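Side-chain contacts in dual specificity protein phosphatase 8 (Homo sapiens, PDB 4JMK), which probably removes phosphate from phosphotyrosine, phosphoserine and phosphothreonine residues of proteins and thereby negatively regulates mitogen-activated protein kinases: residues K69-I74 with A99-M104; R94-A99 with I125-N130. The protein carries 1 engineered substitution. All coordinates share one frame; numbering follows the deposited sequence.

Overall arrangement
Both contacts use helix 94-107 of the catalytic domain, and they share Ala99. Contact 2 holds the start of this helix, next to the P-loop, against the loop that leads into helix 129-148. Contact 1 lies further along, where helix 67-79 crosses it. Their centres are about 12 Å apart. They touch through Ser70 CB and Ile98 CG2 at 3.9 Å, and through Ile100 CD1 and Ile125 CD1 at 4.2 Å. The active site adjoins contact 2: Arg94 binds a sulfate there, and the side chain of Ala96 is about 7 Å from that of Ser88, the engineered residue at the predicted phosphocysteine position. Contact 1 is buried core packing away from that site.

Contact 1: residues K69-I74 with A99-M104; sequences KSIEFI and AIAYIM
Ile71 and Ile74, one turn apart on helix 67-79, pack against the side chain of Tyr102. Ile74 puts its CG2 methyl over one face of the phenol ring. The methyl lies 3.7 Å from the centroid of the Tyr102 ring and 24° off the ring normal, a CH-pi contact. It is shifted toward the rim, so its closest ring atom is Tyr102 CE1, 3.4 Å from Ile74 CG2. The other branch of the same isoleucine takes part too: Ile74 CD1 comes within 3.9 Å of Tyr102 CD1. Tyr102 has CG anti to its own backbone N (chi1 179°), which carries the ring alongside helix 67-79 toward the two isoleucines.

Both segments belong to the catalytic domain of a dual-specificity phosphatase, with its alpha/beta protein-tyrosine-phosphatase fold. Here helix 67-79 crosses helix 94-107, which follows the P-loop. The short segments make an angle of 76° and their axes come within 9.8 Å. The backbones are nearest at Ile71 and Tyr102, whose CA atoms are 5.7 Å apart.

Ile71 divides its contacts between ring and helix. Its CG2, anti to the backbone N, meets Tyr102 CD1 at 3.8 Å, coming at a slant to the ring. Its CG1 branch packs on the root of the tyrosine, CG1 3.9 Å from Tyr102 CA, and ends with Ile71 CD1 3.8 Å from the carbonyl O of Ala101. The Ala101 methyl is a looser neighbour of that same branch end.

The hydroxyl of Tyr102 is hydrogen-bonded to Asp75 OD1, one residue beyond Ile74, and to His9 NE2. These two partners anchor the far end of the ring, while the isoleucines pack along it. His9 also touches Ile74, and Tyr138 of helix 129-148 touches Ile71.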
# COMPACT_ATOMS: atom_id res chain seq x y z
N LYS A 69 -6.02 -8.67 -0.65
CA LYS A 69 -6.20 -8.39 -2.08
C LYS A 69 -5.28 -7.29 -2.59
O LYS A 69 -4.82 -7.34 -3.74
CB LYS A 69 -7.67 -8.05 -2.38
CG LYS A 69 -8.60 -9.25 -2.33
CD LYS A 69 -9.96 -8.93 -2.94
CE LYS A 69 -10.89 -10.15 -2.95
NZ LYS A 69 -12.02 -9.99 -1.99
N SER A 70 -5.01 -6.29 -1.75
CA SER A 70 -4.03 -5.25 -2.08
C SER A 70 -2.64 -5.84 -2.25
O SER A 70 -1.91 -5.54 -3.19
CB SER A 70 -4.00 -4.21 -0.95
OG SER A 70 -5.25 -3.57 -0.78
N ILE A 71 -2.26 -6.71 -1.32
CA ILE A 71 -0.97 -7.39 -1.41
C ILE A 71 -0.86 -8.27 -2.66
O ILE A 71 0.16 -8.26 -3.35
CB ILE A 71 -0.71 -8.16 -0.09
CG1 ILE A 71 -0.48 -7.16 1.04
CG2 ILE A 71 0.48 -9.12 -0.21
CD1 ILE A 71 -0.44 -7.79 2.44
N GLU A 72 -1.92 -9.02 -2.97
CA GLU A 72 -1.99 -9.81 -4.20
C GLU A 72 -1.77 -8.93 -5.46
O GLU A 72 -1.02 -9.31 -6.37
CB GLU A 72 -3.35 -10.51 -4.26
CG GLU A 72 -3.61 -11.34 -5.51
CD GLU A 72 -5.08 -11.73 -5.66
OE1 GLU A 72 -5.40 -12.93 -5.49
OE2 GLU A 72 -5.92 -10.85 -5.95
N PHE A 73 -2.41 -7.77 -5.49
CA PHE A 73 -2.26 -6.83 -6.61
C PHE A 73 -0.80 -6.39 -6.75
O PHE A 73 -0.25 -6.36 -7.87
CB PHE A 73 -3.16 -5.62 -6.39
CG PHE A 73 -3.13 -4.60 -7.52
CD1 PHE A 73 -3.74 -4.87 -8.74
CD2 PHE A 73 -2.49 -3.38 -7.34
CE1 PHE A 73 -3.71 -3.93 -9.78
CE2 PHE A 73 -2.44 -2.44 -8.37
CZ PHE A 73 -3.07 -2.71 -9.60
N ILE A 74 -0.18 -6.02 -5.64
CA ILE A 74 1.22 -5.59 -5.66
C ILE A 74 2.10 -6.73 -6.15
O ILE A 74 3.03 -6.50 -6.95
CB ILE A 74 1.69 -5.08 -4.28
CG1 ILE A 74 0.96 -3.77 -3.92
CG2 ILE A 74 3.23 -4.88 -4.25
CD1 ILE A 74 1.07 -3.39 -2.46
N ALA A 99 1.14 -0.13 2.30
CA ALA A 99 2.57 -0.39 2.10
C ALA A 99 3.18 -1.10 3.30
O ALA A 99 3.99 -2.03 3.14
CB ALA A 99 3.32 0.90 1.82
N ILE A 100 2.81 -0.65 4.50
CA ILE A 100 3.34 -1.27 5.73
C ILE A 100 2.90 -2.72 5.82
O ILE A 100 3.71 -3.59 6.10
CB ILE A 100 2.93 -0.49 7.01
CG1 ILE A 100 3.56 0.90 6.98
CG2 ILE A 100 3.39 -1.24 8.27
CD1 ILE A 100 2.93 1.92 7.93
N ALA A 101 1.61 -2.98 5.58
CA ALA A 101 1.12 -4.36 5.60
C ALA A 101 1.84 -5.24 4.57
O ALA A 101 2.12 -6.42 4.83
CB ALA A 101 -0.39 -4.39 5.37
N TYR A 102 2.14 -4.69 3.39
CA TYR A 102 2.81 -5.47 2.37
C TYR A 102 4.19 -5.94 2.85
O TYR A 102 4.59 -7.08 2.62
CB TYR A 102 2.96 -4.67 1.07
CG TYR A 102 3.68 -5.47 0.01
CD1 TYR A 102 2.99 -6.39 -0.77
CD2 TYR A 102 5.04 -5.32 -0.19
CE1 TYR A 102 3.67 -7.15 -1.74
CE2 TYR A 102 5.72 -6.06 -1.15
CZ TYR A 102 5.02 -6.97 -1.92
OH TYR A 102 5.68 -7.71 -2.86
N ILE A 103 4.91 -5.04 3.51
CA ILE A 103 6.24 -5.38 4.01
C ILE A 103 6.14 -6.39 5.13
O ILE A 103 6.93 -7.33 5.20
CB ILE A 103 6.99 -4.12 4.45
CG1 ILE A 103 7.32 -3.29 3.21
CG2 ILE A 103 8.27 -4.45 5.17
CD1 ILE A 103 7.71 -1.91 3.54
N MET A 104 5.14 -6.21 5.99
CA MET A 104 4.91 -7.17 7.07
C MET A 104 4.74 -8.60 6.56
O MET A 104 5.40 -9.53 7.01
CB MET A 104 3.64 -6.80 7.83
CG MET A 104 3.79 -5.66 8.78
SD MET A 104 2.18 -5.18 9.46
CE MET A 104 1.86 -6.63 10.43

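Contact 2: residues R94-A99 with I125-N130. With SO4 (sulfate ion), chain C; SO4 (sulfate ion), chain D.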
# COMPACT_ATOMS: atom_id res chain seq x y z
N ARG A 94 -3.87 6.19 4.49
CA ARG A 94 -4.49 5.02 3.86
C ARG A 94 -3.49 4.21 3.04
O ARG A 94 -3.29 3.01 3.30
CB ARG A 94 -5.66 5.45 2.98
CG ARG A 94 -6.90 5.86 3.77
CD ARG A 94 -7.89 6.59 2.89
NE ARG A 94 -7.39 7.90 2.49
CZ ARG A 94 -8.05 8.75 1.72
NH1 ARG A 94 -9.24 8.42 1.23
NH2 ARG A 94 -7.52 9.93 1.41
N SER A 95 -2.85 4.85 2.08
CA SER A 95 -1.85 4.19 1.26
C SER A 95 -0.64 3.74 2.08
O SER A 95 -0.11 2.64 1.87
CB SER A 95 -1.41 5.13 0.13
OG SER A 95 -0.96 6.36 0.68
N ALA A 96 -0.22 4.57 3.03
CA ALA A 96 0.95 4.22 3.84
C ALA A 96 0.69 2.91 4.59
O ALA A 96 1.56 2.04 4.68
CB ALA A 96 1.26 5.35 4.82
N THR A 97 -0.52 2.76 5.13
CA THR A 97 -0.84 1.54 5.88
C THR A 97 -0.79 0.30 4.98
O THR A 97 -0.29 -0.75 5.39
CB THR A 97 -2.21 1.67 6.58
OG1 THR A 97 -2.19 2.83 7.44
CG2 THR A 97 -2.49 0.44 7.44
N ILE A 98 -1.26 0.42 3.75
CA ILE A 98 -1.17 -0.71 2.82
C ILE A 98 0.28 -1.11 2.55
O ILE A 98 0.62 -2.31 2.60
CB ILE A 98 -1.94 -0.43 1.52
CG1 ILE A 98 -3.44 -0.43 1.82
CG2 ILE A 98 -1.61 -1.48 0.42
CD1 ILE A 98 -4.33 0.10 0.68
N ALA A 99 1.14 -0.13 2.30
CA ALA A 99 2.57 -0.39 2.10
C ALA A 99 3.18 -1.10 3.30
O ALA A 99 3.99 -2.03 3.14
CB ALA A 99 3.32 0.90 1.82
N ILE A 125 4.83 10.17 6.54
CA ILE A 125 3.65 9.33 6.79
C ILE A 125 3.18 9.53 8.22
O ILE A 125 3.99 9.79 9.11
CB ILE A 125 3.85 7.81 6.50
CG1 ILE A 125 4.83 7.17 7.49
CG2 ILE A 125 4.24 7.57 5.05
CD1 ILE A 125 4.72 5.65 7.53
N SER A 126 1.88 9.42 8.42
CA SER A 126 1.29 9.63 9.74
C SER A 126 -0.06 8.94 9.79
O SER A 126 -1.09 9.61 9.88
CB SER A 126 1.10 11.12 9.99
OG SER A 126 0.48 11.33 11.25
N PRO A 127 -0.07 7.59 9.71
CA PRO A 127 -1.36 6.90 9.59
C PRO A 127 -2.21 7.10 10.83
O PRO A 127 -1.69 7.13 11.96
CB PRO A 127 -0.96 5.42 9.45
CG PRO A 127 0.51 5.43 9.06
CD PRO A 127 1.06 6.64 9.77
N ASN A 128 -3.51 7.29 10.63
CA ASN A 128 -4.37 7.51 11.77
C ASN A 128 -4.37 6.24 12.63
O ASN A 128 -4.07 5.13 12.15
CB ASN A 128 -5.77 7.92 11.35
CG ASN A 128 -6.75 6.79 11.41
OD1 ASN A 128 -7.59 6.72 12.30
ND2 ASN A 128 -6.65 5.88 10.45
N PHE A 129 -4.66 6.40 13.91
CA PHE A 129 -4.50 5.31 14.86
C PHE A 129 -5.38 4.11 14.53
O PHE A 129 -5.01 2.97 14.79
CB PHE A 129 -4.84 5.81 16.27
CG PHE A 129 -3.86 6.81 16.80
CD1 PHE A 129 -4.30 7.94 17.48
CD2 PHE A 129 -2.49 6.62 16.64
CE1 PHE A 129 -3.40 8.87 17.98
CE2 PHE A 129 -1.59 7.54 17.14
CZ PHE A 129 -2.04 8.67 17.81
N ASN A 130 -6.57 4.39 13.99
CA ASN A 130 -7.48 3.33 13.59
C ASN A 130 -6.82 2.37 12.59
O ASN A 130 -6.90 1.14 12.73
CB ASN A 130 -8.78 3.95 13.05
CG ASN A 130 -9.68 2.94 12.35
OD1 ASN A 130 -10.01 1.89 12.91
ND2 ASN A 130 -10.08 3.25 11.11
S SO4 C . -4.21 9.81 3.11
O1 SO4 C . -4.74 10.52 1.94
O2 SO4 C . -5.24 8.89 3.58
O3 SO4 C . -3.92 10.79 4.14
O4 SO4 C . -3.00 9.10 2.79
S SO4 D . -12.71 9.87 0.29
O1 SO4 D . -13.64 10.60 -0.57
O2 SO4 D . -13.46 8.86 1.03
O3 SO4 D . -12.09 10.81 1.22
O4 SO4 D . -11.68 9.22 -0.53
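Ala96 and Thr97, in the first turn of helix 94-107, run beside the extended backbone of Ile125 and Pro127, with CA atoms 6.5 Å apart in both the Ala96-Ile125 and Thr97-Pro127 pairs. The packing is mostly apolar. The Ala96 methyl meets Ile125 CG2, with 3.7 Å between Ala96 CB and that atom. Ile125 has CG1 between its backbone N and carbonyl carbon (chi1 67°), and CG2 is the branch presented to the alanine. Pro127 flanks the same methyl more loosely, its CG 4.3 Å from Ala96 CB. Thr97 OG1 lies 3.5 Å from Pro127 CB, while its hydrogen bond goes to the carbonyl O of Ser93. Asn128 is the N-cap of helix 129-148: its OD1 accepts a weak bond from Asn130 N.

Arg94 turns away from this packing to a sulfate, probably from the crystallisation liquor, in the P-loop. Its chain bends at chi3 (-70°), and the guanidinium meets this sulfate edge-on, near its own plane. NE of Arg94 gives a nearly straight bond of 2.6 Å to sulfate O2, and Arg94 NH2 reaches O1 at 2.9 Å. The backbone N of Arg94 also donates to O2. Backbone N atoms of Ala90, Ile92 and Ser93 also bond it, as does OG of the engineered Ser88, which Ser95 OG also bonds. The sulfate probably marks the place of substrate phosphate. NH1 binds a second sulfate and the carbonyl O of Ile55.

Tyr115 and Val118 of helix 111-121 pack on Ile125, Phe131 and Leu135 of helix 129-148 pack on Thr97, and Leu12 of strand 10-13 touches Ser95 and Ala99.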